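Local coordinates for protein L-threonine dehydrogenase (Flavobacterium frigidimaris, PDB 2YY7) that probably catalyses the NAD-dependent oxidation of L-threonine at its 3-hydroxyl group, as an epimerase-like member of the short-chain dehydrogenase/reductase superfamily, at residues 172-177 and 243-248; 183-188 and 277-282. All coordinates share one frame; numbering follows the deposited sequence.

Interaction 1 of 2, residues 172-177 and 243-248; sequences GLISWS and AAMSFT. With NAD (nicotinamide-adenine-dinucleotide), chain E.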
# COMPACT_ATOMS: atom_id res chain seq x y z
N GLY A 172 15.02 8.65 10.76
CA GLY A 172 15.99 9.45 10.02
C GLY A 172 17.40 9.06 10.44
O GLY A 172 17.70 9.06 11.64
N LEU A 173 18.26 8.73 9.48
CA LEU A 173 19.63 8.30 9.81
C LEU A 173 20.70 9.38 9.64
O LEU A 173 20.66 10.19 8.72
CB LEU A 173 20.02 7.08 8.97
CG LEU A 173 19.16 5.82 9.10
CD1 LEU A 173 19.88 4.66 8.43
CD2 LEU A 173 18.91 5.50 10.57
N ILE A 174 21.68 9.36 10.54
CA ILE A 174 22.76 10.34 10.56
C ILE A 174 24.14 9.68 10.43
O ILE A 174 24.46 8.75 11.17
CB ILE A 174 22.69 11.15 11.87
CG1 ILE A 174 21.31 11.82 11.97
CG2 ILE A 174 23.80 12.19 11.92
CD1 ILE A 174 20.86 12.14 13.39
N SER A 175 24.95 10.16 9.49
CA SER A 175 26.27 9.58 9.28
C SER A 175 27.30 10.62 8.84
O SER A 175 26.95 11.73 8.42
CB SER A 175 26.22 8.47 8.24
OG SER A 175 25.92 9.00 6.96
N TRP A 176 28.57 10.23 8.90
CA TRP A 176 29.69 11.09 8.54
C TRP A 176 30.50 10.60 7.34
O TRP A 176 31.27 11.37 6.76
CB TRP A 176 30.65 11.20 9.74
CG TRP A 176 31.08 9.85 10.25
CD1 TRP A 176 30.51 9.13 11.27
CD2 TRP A 176 32.12 9.02 9.71
NE1 TRP A 176 31.13 7.91 11.39
CE2 TRP A 176 32.11 7.81 10.45
CE3 TRP A 176 33.05 9.17 8.67
CZ2 TRP A 176 33.01 6.76 10.18
CZ3 TRP A 176 33.94 8.13 8.41
CH2 TRP A 176 33.91 6.94 9.16
N SER A 177 30.34 9.34 6.95
CA SER A 177 31.12 8.79 5.84
C SER A 177 30.63 9.06 4.42
O SER A 177 31.44 9.12 3.50
CB SER A 177 31.30 7.28 6.01
OG SER A 177 30.05 6.61 5.94
N ALA A 243 13.64 2.30 16.94
CA ALA A 243 13.88 3.62 17.50
C ALA A 243 15.17 3.75 18.28
O ALA A 243 15.76 2.76 18.71
CB ALA A 243 12.70 4.02 18.38
N ALA A 244 15.60 5.00 18.44
CA ALA A 244 16.80 5.34 19.18
C ALA A 244 16.62 6.73 19.79
O ALA A 244 16.53 6.87 21.01
CB ALA A 244 18.03 5.31 18.26
N MET A 245 16.54 7.75 18.93
CA MET A 245 16.37 9.13 19.39
C MET A 245 15.19 9.85 18.76
O MET A 245 14.61 9.40 17.78
CB MET A 245 17.61 9.96 19.05
CG MET A 245 18.95 9.30 19.26
SD MET A 245 20.24 10.41 18.65
CE MET A 245 20.25 9.99 16.90
N SER A 246 14.88 11.00 19.34
CA SER A 246 13.82 11.89 18.87
C SER A 246 14.26 13.25 19.37
O SER A 246 14.52 13.43 20.56
CB SER A 246 12.45 11.53 19.46
OG SER A 246 11.80 10.51 18.70
N PHE A 247 14.39 14.20 18.44
CA PHE A 247 14.81 15.55 18.78
C PHE A 247 14.38 16.55 17.72
O PHE A 247 14.00 16.18 16.61
CB PHE A 247 16.34 15.59 18.99
CG PHE A 247 17.15 15.19 17.77
CD1 PHE A 247 17.28 16.04 16.67
CD2 PHE A 247 17.81 13.96 17.74
CE1 PHE A 247 18.06 15.68 15.56
CE2 PHE A 247 18.60 13.59 16.64
CZ PHE A 247 18.72 14.45 15.54
N THR A 248 14.43 17.83 18.08
CA THR A 248 14.06 18.91 17.17
C THR A 248 15.33 19.56 16.67
O THR A 248 16.42 19.31 17.19
CB THR A 248 13.26 20.00 17.91
OG1 THR A 248 14.06 20.52 18.97
CG2 THR A 248 11.96 19.44 18.49
PA NAD E . 21.11 6.47 -0.79
O1A NAD E . 22.19 7.17 -0.05
O2A NAD E . 20.30 7.32 -1.70
O5B NAD E . 21.68 5.17 -1.51
C5B NAD E . 20.98 4.55 -2.55
C4B NAD E . 21.95 3.82 -3.44
O4B NAD E . 21.20 3.04 -4.37
C3B NAD E . 22.86 4.79 -4.23
O3B NAD E . 24.25 4.46 -4.06
C2B NAD E . 22.35 4.64 -5.67
O2B NAD E . 23.36 4.84 -6.63
C1B NAD E . 21.79 3.21 -5.65
N9A NAD E . 20.85 2.96 -6.75
C8A NAD E . 19.84 3.81 -7.19
N7A NAD E . 19.22 3.23 -8.23
C5A NAD E . 19.80 2.02 -8.42
C6A NAD E . 19.58 1.03 -9.36
N6A NAD E . 18.70 1.22 -10.33
N1A NAD E . 20.35 -0.10 -9.35
C2A NAD E . 21.35 -0.27 -8.40
N3A NAD E . 21.61 0.72 -7.47
C4A NAD E . 20.83 1.85 -7.50
O3 NAD E . 20.06 5.87 0.25
PN NAD E . 20.30 5.29 1.75
O1N NAD E . 21.53 4.43 1.84
O2N NAD E . 20.06 6.44 2.67
O5D NAD E . 19.01 4.32 1.92
C5D NAD E . 19.10 2.93 1.61
C4D NAD E . 17.74 2.26 1.96
O4D NAD E . 17.38 2.57 3.29
C3D NAD E . 16.57 2.76 1.11
O3D NAD E . 15.65 1.69 0.91
C2D NAD E . 15.90 3.78 2.00
O2D NAD E . 14.57 3.96 1.56
C1D NAD E . 16.06 3.15 3.38
N1N NAD E . 15.95 4.19 4.43
C2N NAD E . 16.94 5.14 4.57
C3N NAD E . 16.83 6.11 5.55
C7N NAD E . 17.94 7.09 5.80
O7N NAD E . 17.68 8.05 6.76
N7N NAD E . 19.10 7.05 5.11
C4N NAD E . 15.69 6.14 6.39
C5N NAD E . 14.71 5.16 6.26
C6N NAD E . 14.83 4.20 5.27

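Interaction 2 of 2, residues 183-188 and 277-282; sequences GTTDYA and DSWPAS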
# COMPACT_ATOMS: atom_id res chain seq x y z
N GLY A 183 16.69 12.48 1.86
CA GLY A 183 15.58 12.13 2.72
C GLY A 183 15.09 13.42 3.33
O GLY A 183 15.67 14.48 3.09
N THR A 184 14.02 13.36 4.12
CA THR A 184 13.48 14.56 4.74
C THR A 184 14.22 14.90 6.03
O THR A 184 14.14 16.01 6.54
CB THR A 184 11.98 14.38 5.06
OG1 THR A 184 11.27 14.10 3.85
CG2 THR A 184 11.41 15.63 5.69
N THR A 185 14.96 13.92 6.55
CA THR A 185 15.72 14.09 7.78
C THR A 185 17.19 14.46 7.53
O THR A 185 17.97 14.57 8.48
CB THR A 185 15.68 12.79 8.61
OG1 THR A 185 16.08 11.68 7.79
CG2 THR A 185 14.27 12.53 9.13
N ASP A 186 17.55 14.67 6.27
CA ASP A 186 18.92 15.00 5.91
C ASP A 186 19.51 16.23 6.60
O ASP A 186 20.74 16.38 6.65
CB ASP A 186 19.04 15.15 4.39
CG ASP A 186 18.80 13.83 3.65
OD1 ASP A 186 18.42 12.83 4.30
OD2 ASP A 186 19.01 13.80 2.43
N TYR A 187 18.67 17.11 7.13
CA TYR A 187 19.18 18.31 7.80
C TYR A 187 20.05 17.94 9.00
O TYR A 187 20.95 18.69 9.36
CB TYR A 187 18.03 19.22 8.27
CG TYR A 187 17.57 18.93 9.69
CD1 TYR A 187 16.56 18.01 9.94
CD2 TYR A 187 18.19 19.55 10.78
CE1 TYR A 187 16.17 17.71 11.25
CE2 TYR A 187 17.81 19.25 12.09
CZ TYR A 187 16.80 18.33 12.32
OH TYR A 187 16.44 18.02 13.61
N ALA A 188 19.76 16.80 9.63
CA ALA A 188 20.50 16.35 10.80
C ALA A 188 21.94 15.94 10.47
O ALA A 188 22.76 15.71 11.36
CB ALA A 188 19.77 15.19 11.48
N ASP A 277 5.84 17.07 8.59
CA ASP A 277 4.62 17.26 9.36
C ASP A 277 3.66 16.08 9.25
O ASP A 277 2.76 15.94 10.08
CB ASP A 277 3.90 18.55 8.93
CG ASP A 277 4.68 19.81 9.30
OD1 ASP A 277 5.42 19.79 10.31
OD2 ASP A 277 4.55 20.82 8.58
N SER A 278 3.83 15.23 8.24
CA SER A 278 2.95 14.07 8.09
C SER A 278 3.51 12.84 8.81
O SER A 278 2.88 11.78 8.80
CB SER A 278 2.73 13.74 6.61
OG SER A 278 3.84 13.06 6.06
N TRP A 279 4.68 12.98 9.43
CA TRP A 279 5.30 11.87 10.15
C TRP A 279 5.24 12.03 11.67
O TRP A 279 5.05 13.13 12.18
CB TRP A 279 6.78 11.71 9.78
CG TRP A 279 7.05 11.38 8.35
CD1 TRP A 279 6.15 10.98 7.41
CD2 TRP A 279 8.33 11.39 7.72
NE1 TRP A 279 6.80 10.74 6.22
CE2 TRP A 279 8.14 10.98 6.38
CE3 TRP A 279 9.63 11.70 8.15
CZ2 TRP A 279 9.20 10.88 5.47
CZ3 TRP A 279 10.68 11.60 7.25
CH2 TRP A 279 10.46 11.19 5.92
N PRO A 280 5.40 10.92 12.41
CA PRO A 280 5.38 10.89 13.87
C PRO A 280 6.59 11.63 14.44
O PRO A 280 7.53 11.95 13.72
CB PRO A 280 5.43 9.40 14.20
CG PRO A 280 4.81 8.76 13.00
CD PRO A 280 5.41 9.54 11.87
N ALA A 281 6.55 11.90 15.74
CA ALA A 281 7.65 12.59 16.41
C ALA A 281 8.58 11.58 17.07
O ALA A 281 9.81 11.76 17.09
CB ALA A 281 7.11 13.57 17.45
N SER A 282 8.00 10.51 17.61
CA SER A 282 8.76 9.45 18.28
C SER A 282 8.12 8.09 18.00
O SER A 282 6.91 8.00 17.78
CB SER A 282 8.80 9.71 19.79
OG SER A 282 7.49 9.70 20.33

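Interaction 1 of 2, residues 172-177 and 243-248
Ile174 reaches Met245 and Phe247 with a single methyl group. Its CB points toward residues 243-248, and CG1 leaves it beside the backbone N (chi1 -58°). From CG1 the chain runs on extended to CD1, which arrives at the edge of the Phe247 ring, near its plane, 3.8 Å from CZ of Phe247. The same CD1 lies 4.2 Å from CE of Met245, whose chain bends at chi3 (-84°) and brings that methyl to the ring edge as well. A beta-branched residue suits a strand, and its longer branch reaches the methyl of a thioether and the edge of an aromatic ring, an apolar meeting throughout. One residue earlier the backbone N of Leu173 donates a hydrogen bond of 2.9 Å to O7N of the NAD carboxamide, and CG of Leu173 packs 3.7 Å from C7N of NAD. At this end of strand 164-174, in the Rossmann-type sheet of the NAD-dependent epimerase/dehydratase family, one residue binds the nicotinamide carboxamide and the next packs into the core. Strand 211-215 lies between it and strand 245-247, bonded to both, while Met303 and Met307 of helix 300-311 and Ala188 and Val189 of helix 187-197 also pack on Ile174.

Interaction 2 of 2, residues 183-188 and 277-282
Trp279 lays the six-membered end of its indole against Thr184 and Thr185. CH2 of Trp279 comes 3.6 Å from CB of Thr184, which approaches the ring obliquely, and CZ3 is close to the same carbon. At the ring edge, near its plane, CG2 of Thr185 stands 4.2 Å from CZ3 of Trp279. The indole has the length this place needs, since even the nearest alpha carbons, those of Thr184 and Trp279, are 10.2 Å apart. Threonine suits the other side because it offers carbon to the ring and a hydroxyl to something else. In Thr184 chi1 of -59° sets OG1 beside the backbone N; this oxygen passes 3.7 Å from CH2 of Trp279 and is hydrogen-bonded to Ser80 OG. In Thr185 the hydroxyl sits between the backbone N and the carbonyl carbon (chi1 52°), which leaves CG2 for the tryptophan. Met211 of strand 211-215 touches both Thr185 and Trp279. No hydrogen bond joins the two segments, so this buried contact between residues 184-185, on the way into helix 187-197, and the loop after helix 272-276 relies on shape and van der Waals contact, with the hydroxyl of Thr184 taken up by Ser80 and that of Thr185, in this crystal, by glycerol, probably from the crystallisation liquor.

Overall arrangement
Interactions 1 and 2 have centres 10 Å apart, and their segments alternate along the chain. They touch at several points: Ser246 OG lies 2.9 Å from Ala281 O, a probable hydrogen bond joining residues 243-248 to 277-282, while Gly172 CA, on strand 164-174, packs 3.2 Å from Thr185 OG1, and Phe247 CE1, on strand 245-247, lies 3.5 Å from Tyr187 OH of helix 187-197. Both contacts border the NAD site. Gly172 and Leu173 belong to the pocket itself, and the Thr185 side chain is about 4 Å from NAD at the nearest. Interaction 1 lies behind the strand end whose Leu173 meets the nicotinamide carboxamide, and interaction 2 joins the neighbouring turn to the loop 277-282.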